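Local coordinates for TCP pilus virulence regulatory protein (Vibrio cholerae serotype O1, PDB 5SUW), which probably regulates transcription of virulence genes, including those of the toxin-coregulated pilus, as an AraC-family DNA-binding protein with a cupin-like N-terminal domain, at residues K31-D36 and I79-I84; Y20-L25 and Q67-T72; I59-N64 and K112-W117. All coordinates share one frame; numbering follows the deposited sequence.

The three contacts lie within the cupin-like region and bring together two antiparallel sheets. Contacts 1 and 3 belong to the same five-stranded sheet, where strands 31-35 and 57-61 are neighbours. Contact 2 belongs to the four-stranded sheet. The centres are about 13 to 14 Å apart. Along the chain the segments run 20-25, 31-36, 59-64, 67-72, 79-84 and 112-117. Each contact therefore crosses the other two in sequence, and each pairs distant strands. The sheets meet where Phe33 packs on Phe69 and Leu71, and where Leu114 packs on Phe69. Contacts 1 and 2 line the pocket of the ligand 70G, and Leu61 of contact 3 also touches it.

Contact 1 (K31-D36 and I79-I84); sequences KMFWID and INVSVI. With 70G (3-[(1R)-8-methyl-1,2,3,4-tetrahydronaphthalen-1-yl]propanoic acid), chain B.
The carbonyl oxygen of Trp34 is gripped by two donors. Ser82 N reaches Trp34 O at 2.9 Å, nearly along the C=O axis. A water gives Trp34 O a second hydrogen bond of 3.0 Å. The same water donates to Asn80 O at 2.9 Å and accepts a short 2.6 Å bond from Ser82 OG. It thus ties a hydroxyl to two main-chain carbonyls, one on each strand. Asn80 O also accepts the backbone N-H of Asp36. In return, Asn80 N donates to Asp36 OD1 at 3.1 Å, coming from above the carboxylate plane, 58° out of it. This side-chain oxygen carries the bonding on past the end of strand 31-35.

The two strands are antiparallel neighbours in the five-stranded sheet of the cupin-like domain. Met32 with Ile84 and Trp34 with Ser82 are hydrogen-bonded pairs, and their side chains share one face. Helix 121-131 covers that face through Leu127, Val130 and Val131. Trp34 CG sits between its backbone N and carbonyl carbon (chi1 65°), which brings the indole back across the neighbouring strand. Ser82 CB then makes a CH-pi contact over the six-membered ring, 3.9 Å from its centroid and 21° off the normal. Ile84 CD1 meets the same ring at its edge, 3.6 Å from Trp34 CH2.

The other face carries Phe33, Ile35, Val81 and Val83, and it borders the ligand. Phe33 CB packs on Val83 CG2. C05 of 70G lies over one face of the Phe33 ring, 3.7 Å from Phe33 CD1. Val81 CG1 touches C15 in the aromatic ring of 70G. Lys31 NZ lies beside the ligand carboxylate, which also bonds Lys230, but the modelled position of NZ is doubtful.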
loop_
_atom_site.group_PDB
_atom_site.type_symbol
_atom_site.label_atom_id
_atom_site.label_comp_id
_atom_site.label_asym_id
_atom_site.label_seq_id
_atom_site.Cartn_x
_atom_site.Cartn_y
_atom_site.Cartn_z
ATOM N N LYS A 31 -0.640 1.810 3.599
ATOM C CA LYS A 31 0.102 2.905 3.005
ATOM C C LYS A 31 -0.775 4.141 2.951
ATOM O O LYS A 31 -1.991 4.043 2.764
ATOM C CB LYS A 31 0.573 2.558 1.589
ATOM C CG LYS A 31 1.550 1.428 1.586
ATOM C CD LYS A 31 2.248 1.242 0.269
ATOM C CE LYS A 31 3.234 0.110 0.414
ATOM N NZ LYS A 31 4.226 0.200 -0.663
ATOM N N MET A 32 -0.151 5.309 3.098
ATOM C CA MET A 32 -0.847 6.560 2.835
ATOM C C MET A 32 0.068 7.502 2.074
ATOM O O MET A 32 1.295 7.426 2.192
ATOM C CB MET A 32 -1.368 7.226 4.115
ATOM C CG MET A 32 -0.422 7.347 5.257
ATOM S SD MET A 32 -1.395 7.630 6.760
ATOM C CE MET A 32 -2.240 6.063 6.813
ATOM N N PHE A 33 -0.537 8.360 1.248
ATOM C CA PHE A 33 0.270 9.314 0.501
ATOM C C PHE A 33 -0.477 10.627 0.307
ATOM O O PHE A 33 -1.707 10.697 0.366
ATOM C CB PHE A 33 0.751 8.736 -0.846
ATOM C CG PHE A 33 -0.336 8.477 -1.871
ATOM C CD1 PHE A 33 -0.919 7.222 -1.987
ATOM C CD2 PHE A 33 -0.701 9.458 -2.779
ATOM C CE1 PHE A 33 -1.883 6.961 -2.962
ATOM C CE2 PHE A 33 -1.664 9.207 -3.751
ATOM C CZ PHE A 33 -2.245 7.952 -3.847
ATOM N N TRP A 34 0.307 11.680 0.113
ATOM C CA TRP A 34 -0.218 12.999 -0.186
ATOM C C TRP A 34 0.841 13.756 -0.966
ATOM O O TRP A 34 2.041 13.443 -0.899
ATOM C CB TRP A 34 -0.603 13.766 1.083
ATOM C CG TRP A 34 0.574 14.076 1.930
ATOM C CD1 TRP A 34 1.268 15.250 1.972
ATOM C CD2 TRP A 34 1.235 13.184 2.836
ATOM N NE1 TRP A 34 2.317 15.148 2.861
ATOM C CE2 TRP A 34 2.316 13.891 3.405
ATOM C CE3 TRP A 34 1.002 11.861 3.238
ATOM C CZ2 TRP A 34 3.162 13.325 4.353
ATOM C CZ3 TRP A 34 1.832 11.302 4.175
ATOM C CH2 TRP A 34 2.908 12.032 4.721
ATOM N N ILE A 35 0.377 14.737 -1.731
ATOM C CA ILE A 35 1.261 15.684 -2.396
ATOM C C ILE A 35 1.502 16.859 -1.455
ATOM O O ILE A 35 0.691 17.161 -0.572
ATOM C CB ILE A 35 0.678 16.160 -3.738
ATOM C CG1 ILE A 35 -0.427 17.210 -3.500
ATOM C CG2 ILE A 35 0.132 14.957 -4.532
ATOM C CD1 ILE A 35 -1.215 17.554 -4.771
ATOM N N ASP A 36 2.634 17.535 -1.647
ATOM C CA ASP A 36 3.033 18.610 -0.747
ATOM C C ASP A 36 2.639 19.997 -1.246
ATOM O O ASP A 36 2.711 20.956 -0.474
ATOM C CB ASP A 36 4.557 18.566 -0.494
ATOM C CG ASP A 36 5.385 19.069 -1.689
ATOM O OD1 ASP A 36 4.865 19.145 -2.827
ATOM O OD2 ASP A 36 6.581 19.379 -1.483
ATOM N N ILE A 79 6.131 18.824 -7.839
ATOM C CA ILE A 79 5.334 18.300 -6.740
ATOM C C ILE A 79 6.106 17.146 -6.116
ATOM O O ILE A 79 6.613 16.273 -6.829
ATOM C CB ILE A 79 3.948 17.825 -7.226
ATOM C CG1 ILE A 79 3.039 19.008 -7.565
ATOM C CG2 ILE A 79 3.290 16.919 -6.205
ATOM C CD1 ILE A 79 1.702 18.579 -8.172
ATOM N N ASN A 80 6.194 17.136 -4.796
ATOM C CA ASN A 80 6.725 15.988 -4.076
ATOM C C ASN A 80 5.569 15.180 -3.501
ATOM O O ASN A 80 4.731 15.721 -2.765
ATOM C CB ASN A 80 7.678 16.432 -2.971
ATOM C CG ASN A 80 8.948 17.007 -3.520
ATOM O OD1 ASN A 80 9.298 18.147 -3.231
ATOM N ND2 ASN A 80 9.637 16.228 -4.350
ATOM N N VAL A 81 5.523 13.892 -3.850
ATOM C CA VAL A 81 4.587 12.945 -3.265
ATOM C C VAL A 81 5.295 12.193 -2.146
ATOM O O VAL A 81 6.363 11.600 -2.366
ATOM C CB VAL A 81 4.053 11.968 -4.324
ATOM C CG1 VAL A 81 2.906 11.157 -3.745
ATOM C CG2 VAL A 81 3.646 12.733 -5.560
ATOM N N SER A 82 4.707 12.220 -0.948
ATOM C CA SER A 82 5.215 11.492 0.209
ATOM C C SER A 82 4.383 10.240 0.423
ATOM O O SER A 82 3.154 10.304 0.415
ATOM C CB SER A 82 5.184 12.355 1.479
ATOM O OG SER A 82 5.846 13.582 1.263
ATOM N N VAL A 83 5.053 9.114 0.638
ATOM C CA VAL A 83 4.400 7.832 0.883
ATOM C C VAL A 83 4.890 7.272 2.210
ATOM O O VAL A 83 6.101 7.225 2.465
ATOM C CB VAL A 83 4.678 6.825 -0.244
ATOM C CG1 VAL A 83 3.857 5.528 -0.009
ATOM C CG2 VAL A 83 4.382 7.457 -1.606
ATOM N N ILE A 84 3.951 6.828 3.039
ATOM C CA ILE A 84 4.257 6.158 4.294
ATOM C C ILE A 84 3.734 4.734 4.212
ATOM O O ILE A 84 2.562 4.513 3.888
ATOM C CB ILE A 84 3.645 6.888 5.501
ATOM C CG1 ILE A 84 4.207 8.297 5.597
ATOM C CG2 ILE A 84 3.907 6.107 6.787
ATOM C CD1 ILE A 84 3.565 9.120 6.720
HETATM C C10 70G B . 5.672 2.625 -3.940
HETATM C C11 70G B . 5.558 1.634 -2.772
HETATM C C14 70G B . 2.427 7.486 -5.354
HETATM C C15 70G B . 3.406 8.113 -6.048
HETATM C C01 70G B . 6.052 5.335 -6.583
HETATM C C02 70G B . 4.746 6.066 -6.115
HETATM C C03 70G B . 3.728 5.420 -5.399
HETATM C C04 70G B . 2.564 6.131 -5.023
HETATM C C05 70G B . 1.400 5.487 -4.229
HETATM C C06 70G B . 1.572 4.008 -3.866
HETATM C C07 70G B . 2.569 3.261 -4.830
HETATM C C08 70G B . 3.870 3.943 -5.044
HETATM C C09 70G B . 4.675 3.766 -3.797
HETATM O O12 70G B . 5.440 0.352 -3.010
HETATM O O13 70G B . 5.558 2.015 -1.648
HETATM C C16 70G B . 4.599 7.403 -6.440
HETATM O O HOH W 1 4.186 15.246 0.067
#

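Contact 2 (Y20-L25 and Q67-T72); sequences YIFNNL and QRFSLT. With 70G (3-[(1R)-8-methyl-1,2,3,4-tetrahydronaphthalen-1-yl]propanoic acid), chain B.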
loop_
_atom_site.group_PDB
_atom_site.type_symbol
_atom_site.label_atom_id
_atom_site.label_comp_id
_atom_site.label_asym_id
_atom_site.label_seq_id
_atom_site.Cartn_x
_atom_site.Cartn_y
_atom_site.Cartn_z
ATOM N N TYR A 20 2.216 9.022 -12.784
ATOM C CA TYR A 20 2.476 7.697 -12.253
ATOM C C TYR A 20 1.271 6.808 -12.558
ATOM O O TYR A 20 0.123 7.251 -12.449
ATOM C CB TYR A 20 2.731 7.778 -10.748
ATOM C CG TYR A 20 4.045 8.427 -10.380
ATOM C CD1 TYR A 20 5.235 7.998 -10.946
ATOM C CD2 TYR A 20 4.097 9.462 -9.448
ATOM C CE1 TYR A 20 6.445 8.586 -10.601
ATOM C CE2 TYR A 20 5.294 10.055 -9.098
ATOM C CZ TYR A 20 6.467 9.617 -9.680
ATOM O OH TYR A 20 7.669 10.208 -9.342
ATOM N N ILE A 21 1.528 5.566 -12.977
ATOM C CA ILE A 21 0.455 4.656 -13.375
ATOM C C ILE A 21 0.702 3.283 -12.753
ATOM O O ILE A 21 1.748 2.663 -12.994
ATOM C CB ILE A 21 0.324 4.531 -14.899
ATOM C CG1 ILE A 21 0.117 5.900 -15.531
ATOM C CG2 ILE A 21 -0.858 3.637 -15.247
ATOM C CD1 ILE A 21 0.068 5.878 -17.050
ATOM N N PHE A 22 -0.272 2.795 -11.986
ATOM C CA PHE A 22 -0.134 1.554 -11.241
ATOM C C PHE A 22 -1.220 0.574 -11.650
ATOM O O PHE A 22 -2.406 0.917 -11.679
ATOM C CB PHE A 22 -0.180 1.824 -9.745
ATOM C CG PHE A 22 0.758 2.911 -9.325
ATOM C CD1 PHE A 22 2.147 2.712 -9.385
ATOM C CD2 PHE A 22 0.266 4.150 -8.901
ATOM C CE1 PHE A 22 3.040 3.723 -9.013
ATOM C CE2 PHE A 22 1.151 5.175 -8.521
ATOM C CZ PHE A 22 2.542 4.966 -8.583
ATOM N N ASN A 23 -0.806 -0.642 -11.987
ATOM C CA ASN A 23 -1.739 -1.668 -12.424
ATOM C C ASN A 23 -1.411 -2.957 -11.692
ATOM O O ASN A 23 -0.262 -3.410 -11.712
ATOM C CB ASN A 23 -1.683 -1.854 -13.939
ATOM C CG ASN A 23 -2.663 -2.899 -14.426
ATOM O OD1 ASN A 23 -2.317 -3.771 -15.214
ATOM N ND2 ASN A 23 -3.885 -2.839 -13.922
ATOM N N ASN A 24 -2.413 -3.522 -11.022
ATOM C CA ASN A 24 -2.237 -4.724 -10.214
ATOM C C ASN A 24 -1.122 -4.517 -9.201
ATOM O O ASN A 24 -0.298 -5.402 -8.942
ATOM C CB ASN A 24 -1.988 -5.954 -11.087
ATOM C CG ASN A 24 -3.224 -6.352 -11.893
ATOM O OD1 ASN A 24 -4.336 -5.876 -11.637
ATOM N ND2 ASN A 24 -3.033 -7.233 -12.869
ATOM N N LEU A 25 -1.091 -3.315 -8.638
ATOM C CA LEU A 25 -0.206 -3.021 -7.527
ATOM C C LEU A 25 -0.798 -3.623 -6.264
ATOM O O LEU A 25 -1.887 -3.222 -5.831
ATOM C CB LEU A 25 -0.025 -1.517 -7.375
ATOM C CG LEU A 25 0.854 -1.058 -6.226
ATOM C CD1 LEU A 25 2.261 -1.586 -6.388
ATOM C CD2 LEU A 25 0.843 0.453 -6.205
ATOM N N GLN A 67 -4.403 -2.460 -6.488
ATOM C CA GLN A 67 -4.705 -1.088 -6.881
ATOM C C GLN A 67 -4.490 -0.880 -8.375
ATOM O O GLN A 67 -3.533 -1.398 -8.962
ATOM C CB GLN A 67 -3.850 -0.092 -6.089
ATOM C CG GLN A 67 -4.138 -0.083 -4.598
ATOM C CD GLN A 67 -5.465 0.565 -4.243
ATOM O OE1 GLN A 67 -6.048 1.304 -5.042
ATOM N NE2 GLN A 67 -5.948 0.289 -3.035
ATOM N N ARG A 68 -5.397 -0.114 -8.982
ATOM C CA ARG A 68 -5.283 0.291 -10.377
ATOM C C ARG A 68 -5.658 1.766 -10.418
ATOM O O ARG A 68 -6.838 2.119 -10.405
ATOM C CB ARG A 68 -6.177 -0.551 -11.287
ATOM C CG ARG A 68 -6.013 -2.062 -11.076
ATOM C CD ARG A 68 -7.071 -2.861 -11.855
ATOM N NE ARG A 68 -6.868 -4.303 -11.715
ATOM C CZ ARG A 68 -7.412 -5.057 -10.761
ATOM N NH1 ARG A 68 -8.213 -4.521 -9.845
ATOM N NH2 ARG A 68 -7.152 -6.359 -10.728
ATOM N N PHE A 69 -4.656 2.628 -10.434
ATOM C CA PHE A 69 -4.947 4.047 -10.496
ATOM C C PHE A 69 -3.756 4.774 -11.093
ATOM O O PHE A 69 -2.652 4.229 -11.197
ATOM C CB PHE A 69 -5.311 4.616 -9.114
ATOM C CG PHE A 69 -4.172 4.655 -8.143
ATOM C CD1 PHE A 69 -3.909 3.576 -7.319
ATOM C CD2 PHE A 69 -3.373 5.785 -8.036
ATOM C CE1 PHE A 69 -2.862 3.617 -6.421
ATOM C CE2 PHE A 69 -2.335 5.834 -7.141
ATOM C CZ PHE A 69 -2.072 4.744 -6.332
ATOM N N SER A 70 -4.009 6.009 -11.508
ATOM C CA SER A 70 -2.957 6.894 -11.957
ATOM C C SER A 70 -3.030 8.190 -11.165
ATOM O O SER A 70 -4.083 8.592 -10.661
ATOM C CB SER A 70 -3.051 7.184 -13.456
ATOM O OG SER A 70 -4.313 7.725 -13.798
ATOM N N LEU A 71 -1.874 8.830 -11.054
ATOM C CA LEU A 71 -1.746 10.121 -10.404
ATOM C C LEU A 71 -1.041 11.038 -11.384
ATOM O O LEU A 71 0.061 10.710 -11.843
ATOM C CB LEU A 71 -0.955 9.990 -9.105
ATOM C CG LEU A 71 -0.958 11.182 -8.175
ATOM C CD1 LEU A 71 -2.351 11.331 -7.611
ATOM C CD2 LEU A 71 0.054 10.918 -7.077
ATOM N N THR A 72 -1.673 12.171 -11.712
ATOM C CA THR A 72 -1.146 13.121 -12.691
ATOM C C THR A 72 -0.986 14.499 -12.067
ATOM O O THR A 72 -1.903 14.993 -11.406
ATOM C CB THR A 72 -2.053 13.253 -13.925
ATOM O OG1 THR A 72 -2.320 11.964 -14.496
ATOM C CG2 THR A 72 -1.387 14.147 -14.972
HETATM C C10 70G B . 5.672 2.625 -3.940
HETATM C C11 70G B . 5.558 1.634 -2.772
HETATM C C14 70G B . 2.427 7.486 -5.354
HETATM C C15 70G B . 3.406 8.113 -6.048
HETATM C C01 70G B . 6.052 5.335 -6.583
HETATM C C02 70G B . 4.746 6.066 -6.115
HETATM C C03 70G B . 3.728 5.420 -5.399
HETATM C C04 70G B . 2.564 6.131 -5.023
HETATM C C05 70G B . 1.400 5.487 -4.229
HETATM C C06 70G B . 1.572 4.008 -3.866
HETATM C C07 70G B . 2.569 3.261 -4.830
HETATM C C08 70G B . 3.870 3.943 -5.044
HETATM C C09 70G B . 4.675 3.766 -3.797
HETATM O O12 70G B . 5.440 0.352 -3.010
HETATM O O13 70G B . 5.558 2.015 -1.648
HETATM C C16 70G B . 4.599 7.403 -6.440
HETATM O O HOH W 2 -5.463 -4.948 -14.594
#
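Phe22 and Phe69 pair across two antiparallel strands of the four-stranded sheet, beside the ligand 70G. Phe22 CZ touches 70G C03 at 3.4 Å. Tyr20 offers a ring face to the aromatic part of 70G, with Tyr20 CD2 3.7 Å from C16. Leu25 CD2 approaches the saturated ring, 3.6 Å from C07 of 70G. The Phe69 ring turns an edge to C05 of 70G.

Phe69 flanks Phe22. Phe69 CG lies between its backbone N and carbonyl carbon (chi1 69°), which brings the ring near Phe22. Phe22 CD2 lies over one face of the Phe69 ring, 3.5 Å from Phe69 CZ, and the two planes are inclined at 57°. Tyr20 is held at its far end by a hydrogen bond from OH to Arg13 O.

Behind these side chains, Tyr20 with Leu71 and Phe22 with Phe69 are hydrogen-bonded pairs. The register then slips by one residue in a G1 beta bulge, where Asn24 and Leu25 both face Gln67. Asn24 takes left-handed helical backbone angles, and the chain turns a corner here. Gln67 N still reaches Leu25 O at 2.7 Å.

Just before the bulge, Asn23 bonds through its backbone to Thr258 in the helix-turn-helix region. Arg68 NH1 bonds Asn46 OD1, and NH2 bonds Arg209 O. One water accepts from both Asn23 ND2, at 2.7 Å, and Arg68 NE, at 3.3 Å.

Contact 3 (I59-N64 and K112-W117); sequences ILLKKN and KDLLLW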
loop_
_atom_site.group_PDB
_atom_site.type_symbol
_atom_site.label_atom_id
_atom_site.label_comp_id
_atom_site.label_asym_id
_atom_site.label_seq_id
_atom_site.Cartn_x
_atom_site.Cartn_y
_atom_site.Cartn_z
ATOM N N ILE A 59 -4.457 10.227 0.944
ATOM C CA ILE A 59 -5.011 9.043 0.299
ATOM C C ILE A 59 -4.457 7.807 0.990
ATOM O O ILE A 59 -3.249 7.696 1.218
ATOM C CB ILE A 59 -4.739 9.031 -1.212
ATOM C CG1 ILE A 59 -5.522 10.184 -1.841
ATOM C CG2 ILE A 59 -5.239 7.718 -1.840
ATOM C CD1 ILE A 59 -4.826 10.816 -2.973
ATOM N N LEU A 60 -5.363 6.911 1.365
ATOM C CA LEU A 60 -5.085 5.712 2.139
ATOM C C LEU A 60 -5.315 4.489 1.262
ATOM O O LEU A 60 -6.346 4.386 0.587
ATOM C CB LEU A 60 -5.975 5.661 3.386
ATOM C CG LEU A 60 -5.806 6.844 4.362
ATOM C CD1 LEU A 60 -6.628 8.104 4.041
ATOM C CD2 LEU A 60 -6.009 6.388 5.804
ATOM N N LEU A 61 -4.349 3.583 1.249
ATOM C CA LEU A 61 -4.455 2.335 0.497
ATOM C C LEU A 61 -4.526 1.191 1.495
ATOM O O LEU A 61 -3.655 1.062 2.364
ATOM C CB LEU A 61 -3.278 2.152 -0.458
ATOM C CG LEU A 61 -3.111 3.364 -1.377
ATOM C CD1 LEU A 61 -1.798 3.342 -2.190
ATOM C CD2 LEU A 61 -4.340 3.487 -2.284
ATOM N N LYS A 62 -5.564 0.374 1.374
ATOM C CA LYS A 62 -5.793 -0.687 2.338
ATOM C C LYS A 62 -4.855 -1.865 2.092
ATOM O O LYS A 62 -4.590 -2.246 0.946
ATOM C CB LYS A 62 -7.247 -1.135 2.267
ATOM C CG LYS A 62 -7.537 -2.296 3.147
ATOM C CD LYS A 62 -8.426 -3.244 2.411
ATOM C CE LYS A 62 -9.803 -2.702 2.439
ATOM N NZ LYS A 62 -10.237 -2.731 3.854
ATOM N N LYS A 63 -4.346 -2.432 3.180
ATOM C CA LYS A 63 -3.520 -3.626 3.080
ATOM C C LYS A 63 -4.278 -4.748 2.373
ATOM O O LYS A 63 -5.466 -4.977 2.625
ATOM C CB LYS A 63 -3.079 -4.079 4.470
ATOM C CG LYS A 63 -2.072 -5.231 4.456
ATOM C CD LYS A 63 -1.741 -5.692 5.876
ATOM C CE LYS A 63 -0.698 -6.800 5.853
ATOM N NZ LYS A 63 -0.537 -7.415 7.187
ATOM N N ASN A 64 -3.580 -5.424 1.452
ATOM C CA ASN A 64 -4.022 -6.579 0.689
ATOM C C ASN A 64 -4.986 -6.201 -0.420
ATOM O O ASN A 64 -5.647 -7.084 -0.965
ATOM C CB ASN A 64 -4.662 -7.647 1.580
ATOM C CG ASN A 64 -3.678 -8.205 2.585
ATOM O OD1 ASN A 64 -2.525 -8.466 2.240
ATOM N ND2 ASN A 64 -4.111 -8.365 3.837
ATOM N N LYS A 112 -14.260 -0.617 0.323
ATOM C CA LYS A 112 -13.408 0.481 -0.107
ATOM C C LYS A 112 -11.946 0.188 0.213
ATOM O O LYS A 112 -11.593 -0.068 1.369
ATOM C CB LYS A 112 -13.864 1.782 0.546
ATOM C CG LYS A 112 -15.139 2.356 -0.074
ATOM C CD LYS A 112 -14.889 2.905 -1.482
ATOM C CE LYS A 112 -15.806 4.092 -1.801
ATOM N NZ LYS A 112 -15.373 4.832 -3.027
ATOM N N ASP A 113 -11.103 0.238 -0.825
ATOM C CA ASP A 113 -9.670 -0.013 -0.724
ATOM C C ASP A 113 -8.820 1.248 -0.831
ATOM O O ASP A 113 -7.645 1.214 -0.454
ATOM C CB ASP A 113 -9.222 -0.988 -1.828
ATOM C CG ASP A 113 -9.944 -2.321 -1.777
ATOM O OD1 ASP A 113 -10.001 -2.948 -0.695
ATOM O OD2 ASP A 113 -10.458 -2.742 -2.836
ATOM N N LEU A 114 -9.373 2.338 -1.365
ATOM C CA LEU A 114 -8.670 3.604 -1.560
ATOM C C LEU A 114 -9.543 4.696 -0.960
ATOM O O LEU A 114 -10.596 5.022 -1.514
ATOM C CB LEU A 114 -8.404 3.867 -3.044
ATOM C CG LEU A 114 -7.489 5.030 -3.417
ATOM C CD1 LEU A 114 -6.805 4.788 -4.756
ATOM C CD2 LEU A 114 -8.282 6.317 -3.478
ATOM N N LEU A 115 -9.115 5.254 0.167
ATOM C CA LEU A 115 -9.909 6.221 0.909
ATOM C C LEU A 115 -9.221 7.579 0.857
ATOM O O LEU A 115 -7.999 7.662 0.694
ATOM C CB LEU A 115 -10.117 5.766 2.364
ATOM C CG LEU A 115 -10.936 4.473 2.525
ATOM C CD1 LEU A 115 -10.128 3.222 2.179
ATOM C CD2 LEU A 115 -11.524 4.335 3.914
ATOM N N LEU A 116 -10.021 8.645 0.961
ATOM C CA LEU A 116 -9.530 10.011 0.867
ATOM C C LEU A 116 -9.896 10.753 2.143
ATOM O O LEU A 116 -11.031 10.653 2.617
ATOM C CB LEU A 116 -10.111 10.714 -0.367
ATOM C CG LEU A 116 -9.636 12.125 -0.772
ATOM C CD1 LEU A 116 -10.097 12.442 -2.180
ATOM C CD2 LEU A 116 -10.121 13.238 0.152
ATOM N N TRP A 117 -8.942 11.505 2.696
ATOM C CA TRP A 117 -9.212 12.340 3.862
ATOM C C TRP A 117 -8.665 13.739 3.621
ATOM O O TRP A 117 -7.475 13.897 3.337
ATOM C CB TRP A 117 -8.608 11.748 5.141
ATOM C CG TRP A 117 -8.964 12.585 6.343
ATOM C CD1 TRP A 117 -8.202 13.563 6.914
ATOM C CD2 TRP A 117 -10.197 12.550 7.088
ATOM N NE1 TRP A 117 -8.870 14.127 7.983
ATOM C CE2 TRP A 117 -10.098 13.527 8.107
ATOM C CE3 TRP A 117 -11.367 11.781 6.998
ATOM C CZ2 TRP A 117 -11.120 13.754 9.029
ATOM C CZ3 TRP A 117 -12.384 12.010 7.917
ATOM C CH2 TRP A 117 -12.252 12.986 8.919
#
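Strand 114-118 forms one border of the five-stranded sheet in the cupin-like domain, and strand 57-61 is its antiparallel neighbour. Leu60 and Leu115 make the hydrogen-bonded pair. Leu60 N reaches Leu115 O at 2.8 Å, nearly straight at 170°, and Leu115 N returns a bond of 2.9 Å to Leu60 O. A third bond, Lys62 N to Asp113 O at 2.9 Å, extends the pairing beyond the strands. Gln67 NE2 gives Asp113 O a weak second bond.

On one face Leu114 touches two side chains of the neighbouring strand. Its CD2 meets Ile59 CG2 at 3.7 Å, and its CG meets Leu61 CD2 at 3.7 Å. Leu61 and Leu114 lie side by side and point the same way. On the other face Leu60 and Leu115 pack towards helix 141-159.

The Lys62 chain leaves with CG opposite the backbone N (chi1 175°) and then bends repeatedly. Its CE passes Asp113 OD1 at 3.1 Å. Lys62 NZ stays 4.6 Å from Asp113 OD1, too far for a salt bridge, and pairs with Glu110 instead. Main-chain bonds and leucine packing therefore join these strands, while the Asp113 carboxylate may add a longer-range attraction to Lys62.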